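Local coordinates for effector protein HopAB2 (Pseudomonas syringae, PDB 2FD4) that suppresses programmed cell death and immunity in susceptible plants, through a C-terminal U-box-like E3 ubiquitin ligase domain, at residues 61-67 against 115-120; 9-13 against 109-114. All coordinates share one frame; numbering follows the deposited sequence.

How the contacts relate
Contact 1 joins residues 61-67 and 115-120 near the centre of the ligase domain. Contact 2 joins residues 9-13 and 109-114 farther out and is only partly buried. Both use helix 113-116: contact 1 takes K115, Y116 and the strand that follows, contact 2 takes I113, A114 and the turn before them. Backbone hydrogen bonds between strands dominate contact 1, with apolar groups on both sheet faces. In contact 2 a glutamine amide and a water do the polar work, beside a small patch of isoleucine and alanine. The two meet where L64 CD1 packs on I113 CD1 at 3.9 Å, and their centres lie about 11 Å apart.

Contact 1: residues 61-67 against 115-120; sequences VIGLAGN and KYAFRI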
loop_
_atom_site.group_PDB
_atom_site.type_symbol
_atom_site.label_atom_id
_atom_site.label_comp_id
_atom_site.label_asym_id
_atom_site.label_seq_id
_atom_site.Cartn_x
_atom_site.Cartn_y
_atom_site.Cartn_z
ATOM N N VAL A 61 -2.209 5.017 -2.866
ATOM C CA VAL A 61 -0.867 5.017 -2.320
ATOM C C VAL A 61 -0.767 4.563 -0.886
ATOM O O VAL A 61 -1.396 5.145 0.025
ATOM C CB VAL A 61 -0.230 6.415 -2.444
ATOM C CG1 VAL A 61 1.180 6.389 -1.928
ATOM C CG2 VAL A 61 -0.196 6.844 -3.928
ATOM N N ILE A 62 0.042 3.542 -0.673
ATOM C CA ILE A 62 0.269 3.053 0.684
ATOM C C ILE A 62 1.774 2.928 0.921
ATOM O O ILE A 62 2.589 2.824 -0.027
ATOM C CB ILE A 62 -0.400 1.707 0.904
ATOM C CG1 ILE A 62 0.164 0.655 -0.085
ATOM C CG2 ILE A 62 -1.874 1.838 0.771
ATOM C CD1 ILE A 62 -0.258 -0.772 0.263
ATOM N N GLY A 63 2.114 2.867 2.189
ATOM C CA GLY A 63 3.363 2.271 2.631
ATOM C C GLY A 63 3.123 0.923 3.201
ATOM O O GLY A 63 2.166 0.703 3.974
ATOM N N LEU A 64 3.926 -0.042 2.762
ATOM C CA LEU A 64 3.837 -1.399 3.252
ATOM C C LEU A 64 5.025 -1.626 4.167
ATOM O O LEU A 64 6.163 -1.535 3.747
ATOM C CB LEU A 64 3.858 -2.443 2.113
ATOM C CG LEU A 64 3.432 -3.867 2.475
ATOM C CD1 LEU A 64 1.956 -3.990 2.737
ATOM C CD2 LEU A 64 3.877 -4.870 1.373
ATOM N N ALA A 65 4.738 -1.991 5.410
ATOM C CA ALA A 65 5.756 -2.359 6.399
ATOM C C ALA A 65 6.300 -3.759 6.186
ATOM O O ALA A 65 5.639 -4.631 5.665
ATOM C CB ALA A 65 5.168 -2.295 7.790
ATOM N N GLY A 66 7.520 -3.988 6.688
ATOM C CA GLY A 66 8.081 -5.343 6.642
ATOM C C GLY A 66 7.656 -6.249 7.767
ATOM O O GLY A 66 7.791 -7.457 7.684
ATOM N N ASN A 67 7.175 -5.653 8.867
ATOM C CA ASN A 67 6.613 -6.425 9.961
ATOM C C ASN A 67 5.268 -5.895 10.333
ATOM O O ASN A 67 5.062 -4.666 10.244
ATOM C CB ASN A 67 7.573 -6.387 11.135
ATOM C CG ASN A 67 8.926 -6.919 10.714
ATOM O OD1 ASN A 67 9.080 -8.120 10.523
ATOM N ND2 ASN A 67 9.873 -6.017 10.441
ATOM N N LYS A 115 -2.574 -4.841 8.945
ATOM C CA LYS A 115 -1.472 -4.896 9.928
ATOM C C LYS A 115 -0.151 -4.456 9.290
ATOM O O LYS A 115 0.842 -4.130 10.022
ATOM C CB LYS A 115 -1.329 -6.317 10.471
ATOM C CG LYS A 115 -2.554 -6.856 11.177
ATOM C CD LYS A 115 -2.325 -8.262 11.718
ATOM C CE LYS A 115 -3.688 -8.992 11.948
ATOM N NZ LYS A 115 -3.511 -10.411 12.435
ATOM N N TYR A 116 -0.123 -4.426 7.956
ATOM C CA TYR A 116 1.073 -4.054 7.270
ATOM C C TYR A 116 0.967 -2.770 6.510
ATOM O O TYR A 116 2.003 -2.180 6.287
ATOM C CB TYR A 116 1.481 -5.140 6.250
ATOM C CG TYR A 116 2.022 -6.432 6.802
ATOM C CD1 TYR A 116 3.386 -6.664 6.826
ATOM C CD2 TYR A 116 1.187 -7.478 7.148
ATOM C CE1 TYR A 116 3.895 -7.813 7.255
ATOM C CE2 TYR A 116 1.703 -8.690 7.569
ATOM C CZ TYR A 116 3.080 -8.830 7.617
ATOM O OH TYR A 116 3.674 -9.984 8.020
ATOM N N ALA A 117 -0.227 -2.398 6.022
ATOM C CA ALA A 117 -0.372 -1.285 5.052
ATOM C C ALA A 117 -0.877 -0.003 5.729
ATOM O O ALA A 117 -1.746 -0.056 6.608
ATOM C CB ALA A 117 -1.278 -1.665 3.908
ATOM N N PHE A 118 -0.298 1.119 5.302
ATOM C CA PHE A 118 -0.639 2.465 5.819
ATOM C C PHE A 118 -1.031 3.314 4.624
ATOM O O PHE A 118 -0.333 3.322 3.609
ATOM C CB PHE A 118 0.577 3.050 6.511
ATOM C CG PHE A 118 0.929 2.310 7.740
ATOM C CD1 PHE A 118 0.377 2.685 8.950
ATOM C CD2 PHE A 118 1.757 1.197 7.691
ATOM C CE1 PHE A 118 0.656 1.987 10.105
ATOM C CE2 PHE A 118 2.038 0.475 8.847
ATOM C CZ PHE A 118 1.486 0.881 10.061
ATOM N N ARG A 119 -2.213 3.916 4.661
ATOM C CA ARG A 119 -2.629 4.845 3.620
ATOM C C ARG A 119 -1.987 6.227 3.781
ATOM O O ARG A 119 -2.018 6.821 4.870
ATOM C CB ARG A 119 -4.169 4.937 3.628
ATOM C CG ARG A 119 -4.691 5.981 2.728
ATOM C CD ARG A 119 -6.154 5.798 2.487
ATOM N NE ARG A 119 -6.910 6.250 3.602
ATOM C CZ ARG A 119 -7.343 7.494 3.811
ATOM N NH1 ARG A 119 -7.127 8.500 2.940
ATOM N NH2 ARG A 119 -8.013 7.753 4.916
ATOM N N ILE A 120 -1.358 6.731 2.699
ATOM C CA ILE A 120 -0.705 8.028 2.771
ATOM C C ILE A 120 -1.706 9.135 2.403
ATOM O O ILE A 120 -2.338 9.092 1.339
ATOM C CB ILE A 120 0.541 8.100 1.879
ATOM C CG1 ILE A 120 1.429 6.863 2.069
ATOM C CG2 ILE A 120 1.353 9.370 2.189
ATOM C CD1 ILE A 120 1.672 6.476 3.520
HETATM O O HOH W 1 -3.070 7.532 -0.473
HETATM O O HOH W 2 6.909 -9.655 6.743
#
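Strands 61-65 and 117-120 run antiparallel, their axes 4.5 Å apart at closest approach with 151° between their directions. G63 and F118 form a hydrogen-bonded pair. F118 N reaches G63 O at 2.8 Å, and G63 N bonds back to F118 O. The ladder continues at both ends, from I120 N to V61 O and from A65 N to Y116 O. The last bond is nearly straight, at 176°, and uses the carbonyl of Y116, just before strand 117-120. A water also donates to V61 O, 3.0 Å from its oxygen, so V61 O takes two bonds.

I62 and L64 face the same side of the sheet as A117. I62 CD1 meets A117 CB at 3.9 Å. L64 has CG anti to its backbone N (chi1 -166°), and its CD1 lies 3.7 Å from Y116 CB. These are the two middle strands of a four-stranded mixed sheet in a U-box-like domain. Strand 18-21 flanks 117-121, and strand 83-87 flanks 61-65. Helix 88-97 covers the I62 and L64 face through L91. L64 also lies close to P102, an inferred E2-binding residue, so the L64 side of the sheet probably lies near the E2-binding surface.

The F118 ring is on the other face, with G63 O at its edge and in its plane. V61 CG1 and I120 CG1 touch at 4.0 Å. Beyond the strands, the Y116 ring lies beside the turn at 65-67. A65 O and G66 O both sit at its edge in the ring plane, A65 O 3.2 Å from Y116 CD1.

Contact 2: residues 9-13 against 109-114; sequences PIASQ and NAENIA
Q13 reaches across to the backbone of A110, and its amide nitrogen holds two carbonyls. Q13 NE2 donates to A110 O at 2.9 Å and to P9 O at 3.0 Å. Both acceptors lie within a few degrees of the amide plane. The bond to A110 O is straight, at 170°, and falls on a lone pair. Together the two bonds fix the amide's rotation. I113 CG2 sits over the amide, 3.5 Å from both Q13 OE1 and Q13 NE2.

The tightly packed part combines this amide with a patch of isoleucine and alanine. I10 lays CG1 against the backbone of A110, 3.7 Å from A110 N. Its CG2, anti to the backbone N because CG1 sits at chi1 -63°, meets I113 CG1 at 4.1 Å. The two isoleucines cross at about a right angle. L95 on I10, and M88 and L91 on I113, bring helix 88-97 under this patch. The contact thus ties the N-terminal loop and its 3-10 turn to the turn leading into helix 113-116 of the ligase domain. In that turn, N109 N bonds to N112 OD1.

Two margins are looser. At one, P9 is exposed and only brushes A110, CB to CB at 4.2 Å. At the other, A114 makes a similarly slight contact with Q13 OE1, and a water links the two segments. It accepts from A114 N at 3.0 Å. Q13 OE1 and A110 O both lie where it can donate, though not necessarily to both at once.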
loop_
_atom_site.group_PDB
_atom_site.type_symbol
_atom_site.label_atom_id
_atom_site.label_comp_id
_atom_site.label_asym_id
_atom_site.label_seq_id
_atom_site.Cartn_x
_atom_site.Cartn_y
_atom_site.Cartn_z
ATOM N N PRO A 9 -10.972 -7.857 -2.504
ATOM C CA PRO A 9 -11.010 -8.117 -1.047
ATOM C C PRO A 9 -9.877 -7.437 -0.248
ATOM O O PRO A 9 -9.995 -7.243 0.982
ATOM C CB PRO A 9 -10.887 -9.630 -0.931
ATOM C CG PRO A 9 -10.866 -10.175 -2.315
ATOM C CD PRO A 9 -10.916 -9.092 -3.307
ATOM N N ILE A 10 -8.794 -7.114 -0.954
ATOM C CA ILE A 10 -7.622 -6.417 -0.382
ATOM C C ILE A 10 -7.748 -4.920 -0.676
ATOM O O ILE A 10 -7.769 -4.136 0.257
ATOM C CB ILE A 10 -6.300 -6.987 -0.934
ATOM C CG1 ILE A 10 -6.173 -8.446 -0.512
ATOM C CG2 ILE A 10 -5.073 -6.119 -0.506
ATOM C CD1 ILE A 10 -5.034 -9.144 -1.151
ATOM N N ALA A 11 -7.885 -4.521 -1.943
ATOM C CA ALA A 11 -7.884 -3.073 -2.222
ATOM C C ALA A 11 -9.097 -2.329 -1.584
ATOM O O ALA A 11 -9.031 -1.088 -1.316
ATOM C CB ALA A 11 -7.818 -2.789 -3.711
ATOM N N SER A 12 -10.210 -3.040 -1.376
ATOM C CA SER A 12 -11.378 -2.453 -0.708
ATOM C C SER A 12 -11.093 -2.060 0.780
ATOM O O SER A 12 -11.856 -1.329 1.392
ATOM C CB SER A 12 -12.596 -3.354 -0.790
ATOM O OG SER A 12 -12.448 -4.470 0.088
ATOM N N GLN A 13 -9.976 -2.506 1.338
ATOM C CA GLN A 13 -9.587 -2.084 2.706
ATOM C C GLN A 13 -8.836 -0.754 2.806
ATOM O O GLN A 13 -8.562 -0.247 3.902
ATOM C CB GLN A 13 -8.753 -3.181 3.345
ATOM C CG GLN A 13 -9.565 -4.391 3.636
ATOM C CD GLN A 13 -8.781 -5.477 4.309
ATOM O OE1 GLN A 13 -8.278 -5.284 5.422
ATOM N NE2 GLN A 13 -8.668 -6.636 3.657
ATOM N N ASN A 109 -2.327 -11.272 2.750
ATOM C CA ASN A 109 -3.648 -11.503 2.136
ATOM C C ASN A 109 -4.663 -10.527 2.760
ATOM O O ASN A 109 -4.271 -9.617 3.530
ATOM C CB ASN A 109 -4.042 -13.007 2.318
ATOM C CG ASN A 109 -4.011 -13.460 3.762
ATOM O OD1 ASN A 109 -4.137 -12.647 4.671
ATOM N ND2 ASN A 109 -3.807 -14.789 3.997
ATOM N N ALA A 110 -5.946 -10.671 2.396
ATOM C CA ALA A 110 -7.035 -9.817 2.939
ATOM C C ALA A 110 -7.083 -9.855 4.433
ATOM O O ALA A 110 -7.395 -8.867 5.095
ATOM C CB ALA A 110 -8.409 -10.223 2.379
ATOM N N GLU A 111 -6.775 -11.029 4.991
ATOM C CA GLU A 111 -6.888 -11.231 6.386
ATOM C C GLU A 111 -5.953 -10.321 7.192
ATOM O O GLU A 111 -6.348 -9.834 8.236
ATOM C CB GLU A 111 -6.628 -12.714 6.695
ATOM C CG GLU A 111 -7.698 -13.673 6.234
ATOM C CD GLU A 111 -8.039 -13.688 4.719
ATOM O OE1 GLU A 111 -7.129 -13.689 3.875
ATOM O OE2 GLU A 111 -9.263 -13.767 4.376
ATOM N N ASN A 112 -4.718 -10.101 6.749
ATOM C CA ASN A 112 -3.750 -9.341 7.552
ATOM C C ASN A 112 -3.186 -8.058 6.905
ATOM O O ASN A 112 -2.315 -7.398 7.469
ATOM C CB ASN A 112 -2.585 -10.251 7.974
ATOM C CG ASN A 112 -1.667 -10.658 6.802
ATOM O OD1 ASN A 112 -1.991 -10.473 5.624
ATOM N ND2 ASN A 112 -0.501 -11.228 7.147
ATOM N N ILE A 113 -3.695 -7.642 5.738
ATOM C CA ILE A 113 -3.056 -6.500 5.036
ATOM C C ILE A 113 -3.069 -5.225 5.914
ATOM O O ILE A 113 -2.124 -4.422 5.903
ATOM C CB ILE A 113 -3.750 -6.249 3.660
ATOM C CG1 ILE A 113 -3.067 -5.110 2.911
ATOM C CG2 ILE A 113 -5.202 -5.963 3.835
ATOM C CD1 ILE A 113 -1.657 -5.374 2.559
ATOM N N ALA A 114 -4.098 -5.068 6.734
ATOM C CA ALA A 114 -4.249 -3.819 7.496
ATOM C C ALA A 114 -3.190 -3.713 8.610
ATOM O O ALA A 114 -2.925 -2.620 9.088
ATOM C CB ALA A 114 -5.596 -3.715 8.072
HETATM O O HOH W 3 -6.635 -6.696 6.931
#